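Long-range contacts in putative peptidase (Parabacteroides merdae, PDB 4L8K), which probably cleaves peptide bonds as a serine peptidase of family S41: residues N135-M140 / D166-R171; D153-G158 / G298-I303; V215-H220 / V238-D243. One frame throughout, in Å; residues are numbered along the deposited sequence.

Interaction 1. Residues N135-M140 / D166-R171; sequences NNLDYM and DRIASR
Arg171 and Asp138 join in a salt bridge between helix 134-143 and the segment 166-171, within the alpha/beta core of this ClpP/crotonase-clan fold. Arg171 NH1 donates to Asp138 OD1 at 2.7 Å. The bond is bent, with an N-H...O angle of 140°. OD1 lies near the guanidinium edge but tilted from its plane, and the carboxylate and guanidinium planes stand 58° apart. Each charge has a second ionic partner: Asp138 OD2 pairs with Arg206 and Arg171 NH2 with Glu134. Thr207 also binds both sides of the bridge, its N giving to Asp138 OD1 and its O accepting from Arg171 NH1.

Leu137 is the apolar centre of the contact. Its CB sits over one face of the Arg171 guanidinium, offset toward the rim, 3.6 Å from CZ. The Arg171 chain bends at chi2 (-60°), which brings the guanidinium back over the leucine. Beyond it, Leu137 CD1 meets the aliphatic part of Arg167, whose NH1 is bound by Val132 O. Leu137 also touches Met110 of strand 110-115, and Ile168 rests on Tyr125 of strand 120-125. Across the contact, the other leucine methyl, CD2, lies 4.1 Å from Ile168 CG1.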
loop_
_atom_site.group_PDB
_atom_site.type_symbol
_atom_site.label_atom_id
_atom_site.label_comp_id
_atom_site.label_asym_id
_atom_site.label_seq_id
_atom_site.Cartn_x
_atom_site.Cartn_y
_atom_site.Cartn_z
ATOM N N ASN A 135 5.968 23.660 2.091
ATOM C CA ASN A 135 6.604 24.293 3.254
ATOM C C ASN A 135 6.737 23.280 4.386
ATOM O O ASN A 135 7.806 23.193 4.973
ATOM C CB ASN A 135 5.848 25.552 3.704
ATOM C CG ASN A 135 5.926 26.705 2.726
ATOM O OD1 ASN A 135 6.846 26.849 1.947
ATOM N ND2 ASN A 135 4.973 27.582 2.765
ATOM N N ASN A 136 5.699 22.458 4.626
ATOM C CA ASN A 136 5.731 21.370 5.617
ATOM C C ASN A 136 6.976 20.502 5.427
ATOM O O ASN A 136 7.726 20.252 6.385
ATOM C CB ASN A 136 4.483 20.471 5.490
ATOM C CG ASN A 136 3.184 21.060 5.894
ATOM O OD1 ASN A 136 2.145 20.643 5.379
ATOM N ND2 ASN A 136 3.186 21.987 6.870
ATOM N N LEU A 137 7.204 20.064 4.162
ATOM C CA LEU A 137 8.349 19.234 3.800
ATOM C C LEU A 137 9.667 19.982 4.001
ATOM O O LEU A 137 10.570 19.420 4.615
ATOM C CB LEU A 137 8.229 18.702 2.354
ATOM C CG LEU A 137 7.191 17.599 2.151
ATOM C CD1 LEU A 137 6.744 17.522 0.687
ATOM C CD2 LEU A 137 7.674 16.232 2.699
ATOM N N ASP A 138 9.766 21.245 3.534
ATOM C CA ASP A 138 10.981 22.052 3.699
ATOM C C ASP A 138 11.351 22.248 5.173
ATOM O O ASP A 138 12.531 22.149 5.514
ATOM C CB ASP A 138 10.833 23.423 3.018
ATOM C CG ASP A 138 10.978 23.398 1.505
ATOM O OD1 ASP A 138 11.280 22.314 0.953
ATOM O OD2 ASP A 138 10.777 24.459 0.874
ATOM N N TYR A 139 10.349 22.486 6.039
ATOM C CA TYR A 139 10.547 22.683 7.480
ATOM C C TYR A 139 10.985 21.398 8.193
ATOM O O TYR A 139 11.855 21.454 9.070
ATOM C CB TYR A 139 9.291 23.261 8.134
ATOM C CG TYR A 139 9.260 24.769 8.018
ATOM C CD1 TYR A 139 10.162 25.563 8.730
ATOM C CD2 TYR A 139 8.362 25.407 7.169
ATOM C CE1 TYR A 139 10.180 26.949 8.587
ATOM C CE2 TYR A 139 8.355 26.800 7.037
ATOM C CZ TYR A 139 9.265 27.563 7.751
ATOM O OH TYR A 139 9.259 28.925 7.661
HETATM N N MSE A 140 10.410 20.250 7.792
HETATM C CA MSE A 140 10.750 18.950 8.358
HETATM C C MSE A 140 12.214 18.628 7.998
HETATM O O MSE A 140 12.990 18.276 8.888
HETATM C CB MSE A 140 9.740 17.871 7.890
HETATM C CG MSE A 140 10.060 16.435 8.340
HETATM SE SE MSE A 140 11.305 15.574 7.085
HETATM C CE MSE A 140 10.078 15.428 5.489
ATOM N N ASP A 166 3.281 11.675 -4.891
ATOM C CA ASP A 166 4.224 12.281 -5.847
ATOM C C ASP A 166 5.013 13.433 -5.245
ATOM O O ASP A 166 6.204 13.555 -5.521
ATOM C CB ASP A 166 3.486 12.796 -7.102
ATOM C CG ASP A 166 3.533 11.861 -8.290
ATOM O OD1 ASP A 166 3.317 10.640 -8.099
ATOM O OD2 ASP A 166 3.713 12.350 -9.413
ATOM N N ARG A 167 4.363 14.281 -4.432
ATOM C CA ARG A 167 4.990 15.444 -3.796
ATOM C C ARG A 167 6.078 15.016 -2.800
ATOM O O ARG A 167 7.141 15.623 -2.786
ATOM C CB ARG A 167 3.921 16.305 -3.092
ATOM C CG ARG A 167 4.463 17.584 -2.474
ATOM C CD ARG A 167 3.353 18.363 -1.822
ATOM N NE ARG A 167 2.554 19.093 -2.812
ATOM C CZ ARG A 167 1.395 19.701 -2.573
ATOM N NH1 ARG A 167 0.860 19.685 -1.354
ATOM N NH2 ARG A 167 0.744 20.296 -3.551
ATOM N N ILE A 168 5.826 13.979 -1.986
ATOM C CA ILE A 168 6.835 13.498 -1.029
ATOM C C ILE A 168 7.971 12.773 -1.791
ATOM O O ILE A 168 9.116 13.166 -1.641
ATOM C CB ILE A 168 6.236 12.625 0.109
ATOM C CG1 ILE A 168 5.263 13.454 0.969
ATOM C CG2 ILE A 168 7.341 12.038 0.991
ATOM C CD1 ILE A 168 4.161 12.561 1.638
ATOM N N ALA A 169 7.646 11.777 -2.644
ATOM C CA ALA A 169 8.636 10.981 -3.397
ATOM C C ALA A 169 9.599 11.829 -4.225
ATOM O O ALA A 169 10.787 11.494 -4.291
ATOM C CB ALA A 169 7.934 9.977 -4.294
ATOM N N SER A 170 9.100 12.921 -4.839
ATOM C CA SER A 170 9.892 13.816 -5.694
ATOM C C SER A 170 11.030 14.554 -4.918
ATOM O O SER A 170 11.977 15.029 -5.551
ATOM C CB SER A 170 8.989 14.802 -6.431
ATOM O OG SER A 170 8.400 15.727 -5.534
ATOM N N ARG A 171 10.971 14.566 -3.561
ATOM C CA ARG A 171 11.977 15.158 -2.680
ATOM C C ARG A 171 13.204 14.261 -2.502
ATOM O O ARG A 171 14.196 14.703 -1.940
ATOM C CB ARG A 171 11.384 15.469 -1.295
ATOM C CG ARG A 171 10.231 16.476 -1.306
ATOM C CD ARG A 171 10.664 17.814 -1.887
ATOM N NE ARG A 171 9.656 18.850 -1.686
ATOM C CZ ARG A 171 9.723 19.787 -0.750
ATOM N NH1 ARG A 171 10.773 19.858 0.050
ATOM N NH2 ARG A 171 8.752 20.682 -0.628
#

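Interaction 2. Residues D153-G158 / G298-I303; sequences DVRDNG and GRDTII
Arg155 and Asp300 meet tip to tip in a buried salt bridge. Arg155 NH2 donates to Asp300 OD2 at 2.8 Å, and NH1 gives to the same oxygen at 2.9 Å. This is an end-on grip with two nitrogens on one atom. OD2 lies in the guanidinium plane, but the carboxylate is turned 59° against it. NH1 meets the syn lone pair of OD2, whereas NH2 comes from above the carboxylate plane. A weak third bond runs from NH1 to OD1.

Ile302 and Ile303 pack beside the charged group. Ile303 CG1 is 3.4 Å from Arg155 NH2, and Ile302 CD1 lies near NH1. Both isoleucines also touch Leu216 of strand 213-217.

Asp153, at the end of strand 149-153, positions the arginine. Arg155 grips it side-on: Arg155 NE donates to Asp153 OD1 at 2.9 Å and NH2 to OD2 at 2.8 Å. Both bonds are nearly straight. OD1 also accepts from Arg155 N, which makes an Asx turn, and the two donors reach it from opposite faces of the carboxylate plane. Tyr122 OH binds OD2 as well. Asn90 O takes a further bond from Arg155 NH1.

Asp300 is held from its own side as the N-cap of helix 301-311. With CG anti to the backbone N (chi1 -175°), the carboxylate reaches both the helix start, through OD1, and Arg155, chiefly through OD2. Asp300 OD1 accepts from Ile303 N at 3.1 Å and weakly from Ile302 N.

The network sets one arginine between two aspartates, with Asp153 OD2 and Asp300 OD2 5.4 Å apart. The positive charge probably offsets their repulsion, and the helix N terminus would further stabilise a negative Asp300.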
loop_
_atom_site.group_PDB
_atom_site.type_symbol
_atom_site.label_atom_id
_atom_site.label_comp_id
_atom_site.label_asym_id
_atom_site.label_seq_id
_atom_site.Cartn_x
_atom_site.Cartn_y
_atom_site.Cartn_z
ATOM N N ASP A 153 8.412 6.477 8.082
ATOM C CA ASP A 153 7.531 5.383 8.505
ATOM C C ASP A 153 6.123 5.531 7.924
ATOM O O ASP A 153 5.382 6.460 8.286
ATOM C CB ASP A 153 7.502 5.353 10.057
ATOM C CG ASP A 153 6.829 4.171 10.730
ATOM O OD1 ASP A 153 6.277 3.305 10.014
ATOM O OD2 ASP A 153 6.862 4.107 11.970
ATOM N N VAL A 154 5.748 4.581 7.042
ATOM C CA VAL A 154 4.410 4.544 6.410
ATOM C C VAL A 154 3.667 3.232 6.789
ATOM O O VAL A 154 2.790 2.777 6.052
ATOM C CB VAL A 154 4.440 4.765 4.869
ATOM C CG1 VAL A 154 4.850 6.197 4.521
ATOM C CG2 VAL A 154 5.309 3.723 4.154
ATOM N N ARG A 155 4.019 2.634 7.934
ATOM C CA ARG A 155 3.313 1.461 8.434
ATOM C C ARG A 155 1.901 1.880 8.822
ATOM O O ARG A 155 1.724 2.996 9.322
ATOM C CB ARG A 155 4.027 0.859 9.654
ATOM C CG ARG A 155 5.352 0.186 9.321
ATOM C CD ARG A 155 6.057 -0.325 10.577
ATOM N NE ARG A 155 6.476 0.784 11.441
ATOM C CZ ARG A 155 6.895 0.660 12.695
ATOM N NH1 ARG A 155 6.917 -0.534 13.282
ATOM N NH2 ARG A 155 7.277 1.730 13.381
ATOM N N ASP A 156 0.900 1.024 8.565
ATOM C CA ASP A 156 -0.505 1.295 8.855
ATOM C C ASP A 156 -1.064 2.464 8.016
ATOM O O ASP A 156 -2.043 3.075 8.408
ATOM C CB ASP A 156 -0.741 1.526 10.354
ATOM C CG ASP A 156 -0.956 0.242 11.128
ATOM O OD1 ASP A 156 -0.453 -0.819 10.682
ATOM O OD2 ASP A 156 -1.621 0.293 12.174
ATOM N N ASN A 157 -0.460 2.745 6.856
ATOM C CA ASN A 157 -0.945 3.798 5.981
ATOM C C ASN A 157 -1.656 3.126 4.804
ATOM O O ASN A 157 -1.016 2.589 3.906
ATOM C CB ASN A 157 0.207 4.728 5.542
ATOM C CG ASN A 157 -0.209 5.925 4.702
ATOM O OD1 ASN A 157 -1.226 5.905 3.988
ATOM N ND2 ASN A 157 0.614 6.985 4.726
ATOM N N GLY A 158 -2.989 3.136 4.864
ATOM C CA GLY A 158 -3.877 2.547 3.868
ATOM C C GLY A 158 -4.011 3.319 2.566
ATOM O O GLY A 158 -4.840 2.978 1.730
ATOM N N GLY A 298 9.009 -2.110 25.699
ATOM C CA GLY A 298 8.431 -0.901 25.104
ATOM C C GLY A 298 9.168 -0.443 23.861
ATOM O O GLY A 298 9.143 0.750 23.521
ATOM N N ARG A 299 9.835 -1.400 23.172
ATOM C CA ARG A 299 10.656 -1.131 21.982
ATOM C C ARG A 299 10.005 -1.582 20.693
ATOM O O ARG A 299 9.295 -2.595 20.665
ATOM C CB ARG A 299 12.008 -1.851 22.103
ATOM C CG ARG A 299 12.979 -1.235 23.092
ATOM C CD ARG A 299 14.064 -2.243 23.458
ATOM N NE ARG A 299 14.762 -2.802 22.287
ATOM C CZ ARG A 299 15.910 -2.341 21.800
ATOM N NH1 ARG A 299 16.515 -1.303 22.366
ATOM N NH2 ARG A 299 16.472 -2.923 20.753
ATOM N N ASP A 300 10.291 -0.849 19.608
ATOM C CA ASP A 300 9.827 -1.199 18.273
ATOM C C ASP A 300 11.038 -1.774 17.556
ATOM O O ASP A 300 11.960 -1.028 17.233
ATOM C CB ASP A 300 9.242 0.059 17.549
ATOM C CG ASP A 300 8.613 -0.189 16.182
ATOM O OD1 ASP A 300 9.193 -0.958 15.384
ATOM O OD2 ASP A 300 7.564 0.433 15.884
ATOM N N THR A 301 11.053 -3.086 17.330
ATOM C CA THR A 301 12.158 -3.805 16.671
ATOM C C THR A 301 12.539 -3.173 15.319
ATOM O O THR A 301 13.732 -3.065 15.013
ATOM C CB THR A 301 11.784 -5.293 16.479
ATOM O OG1 THR A 301 11.130 -5.743 17.662
ATOM C CG2 THR A 301 12.999 -6.188 16.214
ATOM N N ILE A 302 11.524 -2.722 14.546
ATOM C CA ILE A 302 11.709 -2.139 13.227
ATOM C C ILE A 302 12.367 -0.757 13.349
ATOM O O ILE A 302 13.365 -0.520 12.662
ATOM C CB ILE A 302 10.377 -2.131 12.409
ATOM C CG1 ILE A 302 9.770 -3.562 12.399
ATOM C CG2 ILE A 302 10.646 -1.635 10.981
ATOM C CD1 ILE A 302 8.372 -3.727 11.750
ATOM N N ILE A 303 11.861 0.128 14.242
ATOM C CA ILE A 303 12.492 1.443 14.423
ATOM C C ILE A 303 13.954 1.246 14.905
ATOM O O ILE A 303 14.859 1.897 14.372
ATOM C CB ILE A 303 11.678 2.392 15.347
ATOM C CG1 ILE A 303 10.284 2.702 14.738
ATOM C CG2 ILE A 303 12.460 3.713 15.633
ATOM C CD1 ILE A 303 9.292 3.496 15.708
#

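Interaction 3. Residues V215-H220 / V238-D243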
loop_
_atom_site.group_PDB
_atom_site.type_symbol
_atom_site.label_atom_id
_atom_site.label_comp_id
_atom_site.label_asym_id
_atom_site.label_seq_id
_atom_site.Cartn_x
_atom_site.Cartn_y
_atom_site.Cartn_z
ATOM N N VAL A 215 12.693 3.450 4.765
ATOM C CA VAL A 215 11.232 3.491 4.617
ATOM C C VAL A 215 10.685 2.276 5.380
ATOM O O VAL A 215 11.134 1.154 5.145
ATOM C CB VAL A 215 10.737 3.566 3.132
ATOM C CG1 VAL A 215 9.207 3.428 3.033
ATOM C CG2 VAL A 215 11.196 4.862 2.459
ATOM N N LEU A 216 9.782 2.507 6.343
ATOM C CA LEU A 216 9.215 1.418 7.144
ATOM C C LEU A 216 7.864 1.014 6.604
ATOM O O LEU A 216 7.013 1.872 6.375
ATOM C CB LEU A 216 9.098 1.788 8.645
ATOM C CG LEU A 216 10.342 2.327 9.383
ATOM C CD1 LEU A 216 10.094 2.330 10.885
ATOM C CD2 LEU A 216 11.619 1.481 9.100
ATOM N N THR A 217 7.676 -0.289 6.345
ATOM C CA THR A 217 6.431 -0.811 5.788
ATOM C C THR A 217 5.897 -2.015 6.580
ATOM O O THR A 217 6.653 -2.709 7.264
ATOM C CB THR A 217 6.614 -1.226 4.290
ATOM O OG1 THR A 217 7.546 -2.289 4.189
ATOM C CG2 THR A 217 7.063 -0.090 3.405
ATOM N N ASN A 218 4.596 -2.260 6.464
ATOM C CA ASN A 218 3.937 -3.431 7.024
ATOM C C ASN A 218 2.786 -3.807 6.091
ATOM O O ASN A 218 2.566 -3.106 5.112
ATOM C CB ASN A 218 3.499 -3.252 8.503
ATOM C CG ASN A 218 2.412 -2.252 8.774
ATOM O OD1 ASN A 218 1.905 -1.572 7.881
ATOM N ND2 ASN A 218 2.051 -2.130 10.033
ATOM N N ARG A 219 2.096 -4.924 6.348
ATOM C CA ARG A 219 0.973 -5.382 5.535
ATOM C C ARG A 219 -0.143 -4.333 5.462
ATOM O O ARG A 219 -0.926 -4.321 4.514
ATOM C CB ARG A 219 0.416 -6.723 6.082
ATOM C CG ARG A 219 -0.439 -7.497 5.081
ATOM C CD ARG A 219 0.275 -7.813 3.777
ATOM N NE ARG A 219 -0.618 -8.649 3.000
ATOM C CZ ARG A 219 -0.408 -9.095 1.771
ATOM N NH1 ARG A 219 0.620 -8.646 1.059
ATOM N NH2 ARG A 219 -1.268 -9.928 1.213
ATOM N N HIS A 220 -0.196 -3.440 6.441
ATOM C CA HIS A 220 -1.191 -2.397 6.449
ATOM C C HIS A 220 -0.711 -1.135 5.712
ATOM O O HIS A 220 -1.392 -0.121 5.791
ATOM C CB HIS A 220 -1.671 -2.125 7.861
ATOM C CG HIS A 220 -2.600 -3.192 8.336
ATOM N ND1 HIS A 220 -2.182 -4.175 9.199
ATOM C CD2 HIS A 220 -3.896 -3.425 8.020
ATOM C CE1 HIS A 220 -3.235 -4.957 9.414
ATOM N NE2 HIS A 220 -4.279 -4.565 8.703
ATOM N N VAL A 238 17.810 4.842 -0.516
ATOM C CA VAL A 238 16.673 4.276 0.216
ATOM C C VAL A 238 16.804 2.765 0.482
ATOM O O VAL A 238 17.093 1.984 -0.428
ATOM C CB VAL A 238 15.311 4.580 -0.503
ATOM C CG1 VAL A 238 14.132 3.895 0.191
ATOM C CG2 VAL A 238 15.055 6.081 -0.640
ATOM N N THR A 239 16.519 2.377 1.736
ATOM C CA THR A 239 16.352 0.993 2.168
ATOM C C THR A 239 14.917 0.872 2.691
ATOM O O THR A 239 14.483 1.723 3.466
ATOM C CB THR A 239 17.382 0.565 3.217
ATOM O OG1 THR A 239 18.688 0.837 2.728
ATOM C CG2 THR A 239 17.255 -0.913 3.584
ATOM N N VAL A 240 14.181 -0.140 2.239
ATOM C CA VAL A 240 12.838 -0.431 2.714
ATOM C C VAL A 240 12.970 -1.538 3.762
ATOM O O VAL A 240 13.625 -2.554 3.532
ATOM C CB VAL A 240 11.830 -0.793 1.580
ATOM C CG1 VAL A 240 10.435 -1.090 2.164
ATOM C CG2 VAL A 240 11.748 0.333 0.546
HETATM N N MSE A 241 12.358 -1.327 4.931
HETATM C CA MSE A 241 12.465 -2.275 6.026
HETATM C C MSE A 241 11.093 -2.547 6.669
HETATM O O MSE A 241 10.261 -1.661 6.737
HETATM C CB MSE A 241 13.461 -1.691 7.036
HETATM C CG MSE A 241 13.611 -2.483 8.327
HETATM SE SE MSE A 241 14.933 -1.661 9.470
HETATM C CE MSE A 241 16.473 -1.702 8.412
ATOM N N GLY A 242 10.915 -3.761 7.177
ATOM C CA GLY A 242 9.707 -4.165 7.870
ATOM C C GLY A 242 9.106 -5.403 7.247
ATOM O O GLY A 242 9.762 -6.447 7.162
ATOM N N ASP A 243 7.871 -5.287 6.777
ATOM C CA ASP A 243 7.179 -6.430 6.187
ATOM C C ASP A 243 6.647 -6.082 4.795
ATOM O O ASP A 243 6.642 -4.907 4.380
ATOM C CB ASP A 243 6.025 -6.870 7.116
ATOM C CG ASP A 243 5.494 -8.294 6.923
ATOM O OD1 ASP A 243 6.063 -9.046 6.080
ATOM O OD2 ASP A 243 4.507 -8.653 7.600
HETATM O O HOH W 1 3.036 -6.724 8.627
#
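Val215 and Met241 lie on neighbouring parallel strands and are joined by one of four backbone bonds. Val215 N donates to Thr239 O at 2.8 Å, and Met241 N to Val215 O. Thr217 N then binds Met241 O, and Asp243 N binds Thr217 O. The axes of 215-217 and 238-242 approach to 4.7 Å and cross at -28°.

The strand part is tightly packed. On one face, Val215 CG2 touches Val238 CG1 at 3.8 Å, and Val240 CG1 lies against both Thr217 OG1 and CG2. On the other face, Leu216 CD2 packs on Met241 CB at 4.2 Å. Thr217 turns OG1 between the backbone N and the carbonyl carbon (chi1 64°). There it donates to Asp243 O at 2.8 Å, in the plane of that carbonyl. Gly242 fits beside Thr217 O, where a CB would clash.

Past the strand ends the contact is looser and a water enters it. The water accepts from Arg219 N at 3.1 Å and lies 2.6 Å from Asp243 OD2. Asp243 CB lies near Asn218 CA, and Arg219 N is farther off. The Arg219 side chain leads elsewhere: NE donates to Trp83 O, and the guanidinium makes cation-pi contacts with Trp83 and Tyr87.

The pair belongs to a beta-alpha-beta unit. The connecting helix 224-232 covers the valine face, with Met232 on Val215 and Val238, and Val229 on Thr217. Helix 301-311 covers the other face, through Ile302 on Leu216 and Ala305, Ala306 and Leu309 on Met241. Strands 149-153 and 286-287 flank the two strands within the mixed sheet.

In the fold
From the N terminus, interaction 1 opens first, at helix 134-143. The chain then runs through strand 149-153 into 153-158, where interaction 2 opens. Interaction 1 closes soon after, at 166-171, so these two contacts cross. Interaction 3 opens at 215-220 and closes at 238-243 around helix 224-232. It falls wholly within the long loop that interaction 2 closes at 298-303. Interactions 2 and 3 touch: Asp156 N lies 2.9 Å from Asn218 OD1, a probable hydrogen bond. Interaction 1 stands apart, about 7 Å from interaction 2 by nearest atoms. It joins two helical segments, interaction 2 ties a loop at a strand end to the start of helix 301-311, and interaction 3 pairs two strands of the mixed sheet.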